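Local coordinates for cytochrome P450 268A2 Cyp268A2 (PDB 6BLD), which belongs to the cytochrome P450 family of heme proteins and holds a protoporphyrin IX with iron in a mainly helical fold, at residues C157-P162 and D176-A181. Numbering follows the deposited sequence.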
loop_
_atom_site.group_PDB
_atom_site.type_symbol
_atom_site.label_atom_id
_atom_site.label_comp_id
_atom_site.label_asym_id
_atom_site.label_seq_id
_atom_site.Cartn_x
_atom_site.Cartn_y
_atom_site.Cartn_z
ATOM N N CYS A 157 -6.480 2.889 16.897
ATOM C CA CYS A 157 -6.412 1.465 16.594
ATOM C C CYS A 157 -5.748 1.180 15.251
ATOM O O CYS A 157 -4.753 0.451 15.192
ATOM C CB CYS A 157 -7.814 0.853 16.617
ATOM S SG CYS A 157 -7.844 -0.931 16.326
ATOM N N ALA A 158 -6.294 1.749 14.173
ATOM C CA ALA A 158 -5.854 1.375 12.830
ATOM C C ALA A 158 -4.374 1.669 12.615
ATOM O O ALA A 158 -3.673 0.900 11.948
ATOM C CB ALA A 158 -6.699 2.097 11.782
ATOM N N LYS A 159 -3.879 2.773 13.169
ATOM C CA LYS A 159 -2.484 3.148 12.986
ATOM C C LYS A 159 -1.552 2.530 14.021
ATOM O O LYS A 159 -0.332 2.577 13.835
ATOM C CB LYS A 159 -2.340 4.676 13.025
ATOM C CG LYS A 159 -2.495 5.270 14.416
ATOM C CD LYS A 159 -1.704 6.560 14.568
ATOM C CE LYS A 159 -1.580 6.951 16.032
ATOM N NZ LYS A 159 -1.013 8.317 16.209
ATOM N N GLU A 160 -2.091 1.937 15.088
ATOM C CA GLU A 160 -1.255 1.523 16.211
ATOM C C GLU A 160 -0.561 0.190 15.949
ATOM O O GLU A 160 0.643 0.055 16.191
ATOM C CB GLU A 160 -2.093 1.448 17.488
ATOM C CG GLU A 160 -2.106 2.739 18.288
ATOM C CD GLU A 160 -0.733 3.379 18.386
ATOM O OE1 GLU A 160 0.211 2.713 18.864
ATOM O OE2 GLU A 160 -0.596 4.552 17.980
ATOM N N LEU A 161 -1.299 -0.810 15.470
ATOM C CA LEU A 161 -0.710 -2.130 15.265
ATOM C C LEU A 161 0.366 -2.131 14.180
ATOM O O LEU A 161 1.411 -2.766 14.371
ATOM C CB LEU A 161 -1.790 -3.166 14.936
ATOM C CG LEU A 161 -1.262 -4.603 14.867
ATOM C CD1 LEU A 161 -0.595 -4.985 16.180
ATOM C CD2 LEU A 161 -2.365 -5.584 14.517
ATOM N N PRO A 162 0.166 -1.463 13.033
ATOM C CA PRO A 162 1.249 -1.440 12.033
ATOM C C PRO A 162 2.549 -0.842 12.547
ATOM O O PRO A 162 3.618 -1.406 12.288
ATOM C CB PRO A 162 0.648 -0.607 10.892
ATOM C CG PRO A 162 -0.806 -0.830 11.007
ATOM C CD PRO A 162 -1.074 -0.884 12.483
ATOM N N ASP A 176 10.426 7.683 18.873
ATOM C CA ASP A 176 10.280 7.994 17.458
ATOM C C ASP A 176 9.165 7.212 16.780
ATOM O O ASP A 176 8.937 7.403 15.582
ATOM C CB ASP A 176 11.597 7.730 16.720
ATOM C CG ASP A 176 12.727 8.599 17.218
ATOM O OD1 ASP A 176 12.605 9.840 17.135
ATOM O OD2 ASP A 176 13.736 8.041 17.696
ATOM N N ARG A 177 8.460 6.346 17.509
ATOM C CA ARG A 177 7.525 5.429 16.863
ATOM C C ARG A 177 6.311 6.165 16.306
ATOM O O ARG A 177 5.931 5.961 15.148
ATOM C CB ARG A 177 7.103 4.336 17.846
ATOM C CG ARG A 177 8.156 3.254 18.023
ATOM C CD ARG A 177 7.772 2.249 19.095
ATOM N NE ARG A 177 8.818 1.249 19.294
ATOM C CZ ARG A 177 8.610 -0.064 19.291
ATOM N NH1 ARG A 177 7.390 -0.546 19.097
ATOM N NH2 ARG A 177 9.624 -0.898 19.477
ATOM N N GLU A 178 5.690 7.028 17.113
ATOM C CA GLU A 178 4.497 7.729 16.644
ATOM C C GLU A 178 4.827 8.743 15.554
ATOM O O GLU A 178 4.007 8.972 14.657
ATOM C CB GLU A 178 3.788 8.415 17.812
ATOM C CG GLU A 178 3.156 7.454 18.812
ATOM C CD GLU A 178 2.155 6.505 18.171
ATOM O OE1 GLU A 178 1.475 6.908 17.202
ATOM O OE2 GLU A 178 2.048 5.352 18.638
ATOM N N ARG A 179 6.012 9.356 15.608
ATOM C CA ARG A 179 6.391 10.310 14.572
ATOM C C ARG A 179 6.713 9.613 13.256
ATOM O O ARG A 179 6.448 10.168 12.183
ATOM C CB ARG A 179 7.582 11.148 15.034
ATOM C CG ARG A 179 7.324 11.949 16.298
ATOM C CD ARG A 179 8.607 12.566 16.830
ATOM N NE ARG A 179 9.165 13.549 15.907
ATOM C CZ ARG A 179 10.276 14.242 16.138
ATOM N NH1 ARG A 179 10.952 14.060 17.265
ATOM N NH2 ARG A 179 10.712 15.117 15.243
ATOM N N VAL A 180 7.285 8.408 13.312
ATOM C CA VAL A 180 7.553 7.663 12.086
ATOM C C VAL A 180 6.245 7.265 11.411
ATOM O O VAL A 180 6.106 7.367 10.186
ATOM C CB VAL A 180 8.439 6.440 12.385
ATOM C CG1 VAL A 180 8.359 5.429 11.249
ATOM C CG2 VAL A 180 9.878 6.874 12.615
ATOM N N ALA A 181 5.263 6.816 12.198
ATOM C CA ALA A 181 3.959 6.478 11.635
ATOM C C ALA A 181 3.288 7.701 11.025
ATOM O O ALA A 181 2.645 7.607 9.973
ATOM C CB ALA A 181 3.068 5.857 12.711
HETATM O O HOH W 1 1.377 8.897 14.564
#
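Lys159 and Glu178 form the salt bridge of this surface contact, with NZ of Lys159 3.0 Å from OE1 of Glu178. The ammonium sits on the anti side of that oxygen, 32° off the carboxylate plane. Lys159 CG lies between the backbone N and the carbonyl carbon (chi1 73°); the bond from CA to CB points toward 176-181, and the chain extends from there to put NZ at the carboxylate, crossing the Glu178 side chain at about a right angle. A water makes a second bridge: it accepts from Lys159 NZ at 3.0 Å and donates to the backbone O of Glu178 at 2.6 Å, so the lysine is tied to both the side chain and the main chain of one residue. The bend of Glu178 at chi2 carries its carboxylate to Lys159 and Glu160.

Glu160 adds a second carboxylate, also bent at chi2. Glu160 OE2 lies 2.8 Å from Glu178 OE2. The two carboxylate planes are 33° apart. The strongest polar partner of Lys159 NZ is Glu155, through a salt bridge to OE2. The contact links the junction of helices 153-158 and 160-170 to the start of helix 177-186, about 13 Å from the heme when measured from the Lys159 side chain. Such proximity of Glu160 and Glu178 suggests that one may be protonated, though the proton is not located. Lys159 probably offsets only part of the charge, since its one ammonium faces three carboxylates, and the weak, long Arg164 pair offers Glu160 only distant compensation.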